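Local coordinates for tudor domain-containing protein 1 (Homo sapiens, PDB 5M9N), which probably helps silence transposable elements through the piRNA pathway during spermatogenesis, its extended Tudor domain here holding a symmetrically dimethylated peptide, at residues C90-S94 with E95-W99; V182-E186 with N187-V191; V204-V207 with L208-G212. One frame throughout, in Å; residues are numbered along the deposited sequence.

Along the chain the three contacts follow in series, and each is local, made where the backbone turns on itself or along one helix. Contact 1 closes the loop between strands 88-92 and 99-109 of the five-stranded antiparallel sheet of the Tudor barrel, next to the bound peptide. Contact 2 is the end of the hairpin 177-184/189-195 in the mixed six-stranded sheet, and contact 3 lies on helix 204-210, which comes after that hairpin. Centres of contacts 1 and 2 are about 29 Å apart and those of 1 and 3 about 36 Å, across the chain's centre; the centres of contacts 2 and 3 are about 20 Å apart, with nearest atoms about 5 Å apart. Contact 1, which packs on the peptide, thus lies far from the other two.

Contact 1 of 3, residues C90-S94 with E95-W99; sequences CAQFS and EDDQW
F93 and Q98 form the first backbone link, F93 N donating to Q98 O at 2.9 Å and nearly in line with the carbonyl bond. D97 N returns a bond to F93 O at 2.8 Å, and the Q92 amide adds a third, NE2 to D97 O at 3.0 Å, with the acceptor close to the amide plane. D96 OD1 takes Q98 N at 3.0 Å from above its carboxylate plane, which makes an Asx turn, while D96 OD2 bonds Y100 and D97 pairs with R130.

Q92 lies over the W99 indole: its CB sits 3.6 Å from the centroid of the six-membered ring, 1° off the normal, and the amide is stacked at 18° to the ring. CG anti to the backbone N and an extended chain carry NE2 past the ring to D97. On F93, the CB of E95 rests over one face, whereas the D96 carboxylate stands almost perpendicular to the ring, 84° between planes.

F93 packs on a modified side chain of the bound peptide and meets Y117 edge-to-face, consistent with a place in the aromatic cage by which Tudor domains read methylarginine.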
# COMPACT_ATOMS: atom_id res chain seq x y z
N CYS A 90 -13.02 7.82 -1.94
CA CYS A 90 -12.45 7.67 -3.29
C CYS A 90 -11.63 8.91 -3.60
O CYS A 90 -12.02 10.03 -3.21
CB CYS A 90 -13.53 7.44 -4.34
SG CYS A 90 -14.74 6.18 -3.92
N ALA A 91 -10.46 8.70 -4.18
CA ALA A 91 -9.54 9.71 -4.62
C ALA A 91 -9.14 9.45 -6.07
O ALA A 91 -8.84 8.28 -6.43
CB ALA A 91 -8.33 9.69 -3.75
N GLN A 92 -9.12 10.51 -6.90
CA GLN A 92 -8.72 10.39 -8.30
C GLN A 92 -7.23 10.69 -8.45
O GLN A 92 -6.77 11.83 -8.25
CB GLN A 92 -9.57 11.38 -9.09
CG GLN A 92 -9.57 11.21 -10.56
CD GLN A 92 -10.51 12.19 -11.24
OE1 GLN A 92 -11.02 13.16 -10.63
NE2 GLN A 92 -10.68 12.00 -12.48
N PHE A 93 -6.46 9.65 -8.72
CA PHE A 93 -5.00 9.70 -8.79
C PHE A 93 -4.54 10.68 -9.83
O PHE A 93 -5.11 10.75 -10.90
CB PHE A 93 -4.50 8.25 -9.09
CG PHE A 93 -3.00 8.06 -9.10
CD1 PHE A 93 -2.16 8.77 -8.24
CD2 PHE A 93 -2.45 7.09 -9.91
CE1 PHE A 93 -0.80 8.56 -8.23
CE2 PHE A 93 -1.08 6.88 -9.93
CZ PHE A 93 -0.26 7.59 -9.09
N SER A 94 -3.54 11.51 -9.49
CA SER A 94 -3.16 12.56 -10.40
C SER A 94 -2.59 12.03 -11.73
O SER A 94 -2.76 12.68 -12.75
CB SER A 94 -2.12 13.50 -9.81
OG SER A 94 -1.04 12.72 -9.39
N GLU A 95 -1.86 10.93 -11.66
CA GLU A 95 -1.10 10.44 -12.85
C GLU A 95 -1.94 9.72 -13.92
O GLU A 95 -1.51 9.65 -15.06
CB GLU A 95 0.01 9.50 -12.42
CG GLU A 95 1.20 10.07 -11.67
CD GLU A 95 2.25 8.97 -11.39
OE1 GLU A 95 2.76 8.36 -12.35
OE2 GLU A 95 2.57 8.68 -10.22
N ASP A 96 -3.08 9.15 -13.56
CA ASP A 96 -3.94 8.49 -14.57
C ASP A 96 -5.41 8.92 -14.47
O ASP A 96 -6.22 8.49 -15.26
CB ASP A 96 -3.82 6.94 -14.44
CG ASP A 96 -4.37 6.40 -13.10
OD1 ASP A 96 -4.85 7.22 -12.28
OD2 ASP A 96 -4.32 5.18 -12.83
N ASP A 97 -5.78 9.70 -13.45
CA ASP A 97 -7.16 10.19 -13.28
C ASP A 97 -8.18 9.13 -13.05
O ASP A 97 -9.37 9.38 -13.19
CB ASP A 97 -7.59 11.11 -14.44
CG ASP A 97 -6.85 12.40 -14.41
OD1 ASP A 97 -6.66 12.95 -13.30
OD2 ASP A 97 -6.46 12.90 -15.49
N GLN A 98 -7.72 7.97 -12.57
CA GLN A 98 -8.59 6.90 -12.23
C GLN A 98 -8.84 7.02 -10.75
O GLN A 98 -8.06 7.64 -10.08
CB GLN A 98 -7.91 5.59 -12.55
CG GLN A 98 -7.52 5.46 -14.01
CD GLN A 98 -8.66 5.81 -14.95
OE1 GLN A 98 -8.65 6.86 -15.58
NE2 GLN A 98 -9.68 4.96 -15.01
N TRP A 99 -9.90 6.36 -10.30
CA TRP A 99 -10.40 6.41 -8.96
C TRP A 99 -9.86 5.21 -8.15
O TRP A 99 -9.86 4.08 -8.63
CB TRP A 99 -11.91 6.39 -8.99
CG TRP A 99 -12.45 7.75 -9.44
CD1 TRP A 99 -12.88 8.08 -10.72
CD2 TRP A 99 -12.61 8.92 -8.66
NE1 TRP A 99 -13.29 9.36 -10.77
CE2 TRP A 99 -13.15 9.92 -9.52
CE3 TRP A 99 -12.38 9.25 -7.31
CZ2 TRP A 99 -13.46 11.20 -9.09
CZ3 TRP A 99 -12.66 10.54 -6.88
CH2 TRP A 99 -13.22 11.51 -7.77

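Contact 2 of 3, residues V182-E186 with N187-V191; sequences VDKLE and NSSLV
K184 and S189, a non-hydrogen-bonded antiparallel pair, are joined through their side chains: K184 NZ donates to S189 OG at 2.6 Å. The lysine reaches it by folding back, with bends at chi2 (-54°) and chi3 (-52°) that bring CE and NZ round to the serine on the same face of the sheet. NZ has a second acceptor in the carbonyl of L31, so two bonds hold the end of this bent chain.

L190 lies on the other face with D183. Its CG is trans to the backbone N (chi1 -169°), and the CD2 branch arrives 4.1 Å from D183 CB and 4.2 Å from V182 CG1, the two side chains of V182 and L190 running at a slant to each other. L185 also leans over from the turn, its CD1 branch lying 3.8 Å from S188 OG and more loosely against L190 CB. At the tip E186 and N187 lie alongside, pointing the same way with carboxylate and amide planes well tilted from each other; the bond from N187 ND2 to E186 OE2 is weak.

Two backbone bonds bracket the K184-S189 pair, L190 N to D183 O at 3.0 Å and L185 N to S188 O at 2.8 Å. V182 N gives L190 O a short bond and D183 N gives the same oxygen a weak one, the evidence for a classic beta bulge in strand 177-184. S188 N is buried and has no partner in the model.

The hairpin's second strand lies beside strand 146-150 in parallel, with backbone bonds from S189 to K147 and V149, while L185, S188 and L190 all pack on V149.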
# COMPACT_ATOMS: atom_id res chain seq x y z
N VAL A 182 7.26 -13.33 9.07
CA VAL A 182 8.02 -13.78 10.23
C VAL A 182 7.25 -13.46 11.54
O VAL A 182 7.29 -14.27 12.49
CB VAL A 182 9.38 -13.08 10.29
CG1 VAL A 182 10.15 -13.53 11.52
CG2 VAL A 182 10.18 -13.29 9.03
N ASP A 183 6.63 -12.28 11.63
CA ASP A 183 5.87 -11.85 12.83
C ASP A 183 4.82 -10.80 12.49
O ASP A 183 4.89 -10.20 11.42
CB ASP A 183 6.82 -11.22 13.86
CG ASP A 183 6.19 -11.07 15.28
OD1 ASP A 183 5.19 -11.78 15.64
OD2 ASP A 183 6.76 -10.24 16.06
N LYS A 184 3.87 -10.60 13.39
CA LYS A 184 2.91 -9.51 13.28
C LYS A 184 3.21 -8.37 14.27
O LYS A 184 3.33 -8.61 15.45
CB LYS A 184 1.52 -10.03 13.57
CG LYS A 184 1.08 -11.19 12.72
CD LYS A 184 1.21 -10.90 11.26
CE LYS A 184 0.51 -9.59 10.89
NZ LYS A 184 0.21 -9.59 9.47
N LEU A 185 3.36 -7.15 13.75
CA LEU A 185 3.60 -5.96 14.55
C LEU A 185 2.28 -5.24 14.65
O LEU A 185 1.28 -5.66 14.06
CB LEU A 185 4.68 -5.08 13.92
CG LEU A 185 5.96 -5.84 13.58
CD1 LEU A 185 6.99 -4.96 12.88
CD2 LEU A 185 6.53 -6.48 14.84
N GLU A 186 2.27 -4.14 15.38
CA GLU A 186 1.01 -3.47 15.66
C GLU A 186 0.32 -3.01 14.39
O GLU A 186 -0.85 -3.33 14.16
CB GLU A 186 1.21 -2.29 16.64
CG GLU A 186 -0.13 -1.69 17.11
CD GLU A 186 0.04 -0.53 18.07
OE1 GLU A 186 0.68 -0.75 19.10
OE2 GLU A 186 -0.47 0.59 17.80
N ASN A 187 1.00 -2.25 13.55
CA ASN A 187 0.36 -1.82 12.33
C ASN A 187 0.96 -2.45 11.05
O ASN A 187 0.63 -2.04 9.95
CB ASN A 187 0.30 -0.28 12.27
CG ASN A 187 -0.69 0.30 13.30
OD1 ASN A 187 -1.84 0.65 12.97
ND2 ASN A 187 -0.24 0.39 14.56
N SER A 188 1.78 -3.49 11.20
CA SER A 188 2.42 -4.10 10.01
C SER A 188 2.87 -5.56 10.15
O SER A 188 2.71 -6.15 11.20
CB SER A 188 3.60 -3.24 9.61
OG SER A 188 4.55 -3.25 10.58
N SER A 189 3.39 -6.11 9.06
CA SER A 189 4.02 -7.42 9.07
C SER A 189 5.54 -7.36 8.94
O SER A 189 6.05 -6.68 8.08
CB SER A 189 3.48 -8.28 7.95
OG SER A 189 2.09 -8.39 8.04
N LEU A 190 6.24 -8.12 9.78
CA LEU A 190 7.65 -8.33 9.65
C LEU A 190 7.80 -9.47 8.64
O LEU A 190 7.23 -10.52 8.84
CB LEU A 190 8.24 -8.77 10.99
CG LEU A 190 9.76 -8.77 11.09
CD1 LEU A 190 10.40 -7.39 11.01
CD2 LEU A 190 10.22 -9.47 12.39
N VAL A 191 8.58 -9.28 7.60
CA VAL A 191 8.65 -10.29 6.50
C VAL A 191 10.07 -10.53 6.04
O VAL A 191 10.96 -9.70 6.26
CB VAL A 191 7.83 -9.83 5.24
CG1 VAL A 191 6.33 -9.77 5.51
CG2 VAL A 191 8.38 -8.55 4.66

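Contact 3 of 3, residues V204-V207 with L208-G212; sequences VSKV and LLDAG
Helix 204-210, a short helix near the end of the chain, carries this contact, a run of i to i+4 links in which K206 and D210 supply the charged pair. K206 NZ donates to D210 OD2 at 3.0 Å, using the oxygen's syn lone pair, so the ammonium sits on the side facing OD1. The lysine gets there with CG trans to the backbone N (chi1 -179°) and bends at chi2 and chi4; its CD and CE then lie along the carboxylate, each 3.3 Å from D210 OD1.

The backbone bonds beneath are those of a regular alpha helix: L208 N to V204 O, L209 N to S205 O, D210 N to K206 O and A211 N to V207 O, at 2.8 to 3.3 Å. The last is the most bent, 143° at the hydrogen, where the helix ends and G212 departs with positive phi.

Away from the salt bridge, V204 CG1 approaches L208 CD1 at 4.3 Å. Both residues face inward, V204 against V172 and L208 against L167 of helix 162-172, and both touch L150. S205 OG is held by the carbonyl of A151, while L209 lies against V153 and A214.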
# COMPACT_ATOMS: atom_id res chain seq x y z
N VAL A 204 16.51 -10.55 0.53
CA VAL A 204 16.78 -9.15 0.40
C VAL A 204 17.58 -8.72 1.63
O VAL A 204 18.50 -7.95 1.48
CB VAL A 204 15.50 -8.31 0.16
CG1 VAL A 204 15.79 -6.81 0.16
CG2 VAL A 204 14.85 -8.71 -1.16
N SER A 205 17.19 -9.21 2.82
CA SER A 205 17.92 -8.95 4.08
C SER A 205 19.42 -9.27 3.95
O SER A 205 20.24 -8.44 4.25
CB SER A 205 17.31 -9.78 5.23
OG SER A 205 15.98 -9.37 5.58
N LYS A 206 19.74 -10.46 3.46
CA LYS A 206 21.16 -10.95 3.37
C LYS A 206 22.02 -10.07 2.46
O LYS A 206 23.13 -9.71 2.82
CB LYS A 206 21.24 -12.45 2.91
CG LYS A 206 22.67 -13.06 2.82
CD LYS A 206 23.55 -12.75 4.04
CE LYS A 206 24.73 -13.72 4.25
NZ LYS A 206 25.38 -14.18 2.99
N VAL A 207 21.47 -9.66 1.32
CA VAL A 207 22.21 -8.81 0.39
C VAL A 207 22.53 -7.44 1.03
O VAL A 207 23.63 -6.93 0.87
CB VAL A 207 21.44 -8.58 -0.93
CG1 VAL A 207 22.20 -7.59 -1.82
CG2 VAL A 207 21.21 -9.89 -1.68
N LEU A 208 21.56 -6.85 1.73
CA LEU A 208 21.79 -5.59 2.43
C LEU A 208 22.84 -5.68 3.56
O LEU A 208 23.63 -4.74 3.75
CB LEU A 208 20.46 -5.02 2.98
CG LEU A 208 19.42 -4.56 1.97
CD1 LEU A 208 18.12 -4.20 2.68
CD2 LEU A 208 19.91 -3.36 1.16
N LEU A 209 22.82 -6.77 4.32
CA LEU A 209 23.87 -7.12 5.27
C LEU A 209 25.23 -7.30 4.58
O LEU A 209 26.22 -6.73 5.01
CB LEU A 209 23.51 -8.39 6.04
CG LEU A 209 22.32 -8.23 7.01
CD1 LEU A 209 21.54 -9.52 7.22
CD2 LEU A 209 22.79 -7.69 8.34
N ASP A 210 25.26 -8.07 3.48
CA ASP A 210 26.52 -8.29 2.75
C ASP A 210 27.09 -7.01 2.15
O ASP A 210 28.30 -6.85 2.11
CB ASP A 210 26.35 -9.36 1.67
CG ASP A 210 26.15 -10.75 2.24
OD1 ASP A 210 26.27 -10.96 3.46
OD2 ASP A 210 25.87 -11.67 1.46
N ALA A 211 26.23 -6.10 1.73
CA ALA A 211 26.66 -4.84 1.10
C ALA A 211 27.07 -3.73 2.07
O ALA A 211 27.44 -2.64 1.63
CB ALA A 211 25.58 -4.32 0.16
N GLY A 212 26.97 -3.98 3.38
CA GLY A 212 27.35 -2.99 4.38
C GLY A 212 26.15 -2.28 5.00
O GLY A 212 26.16 -2.01 6.19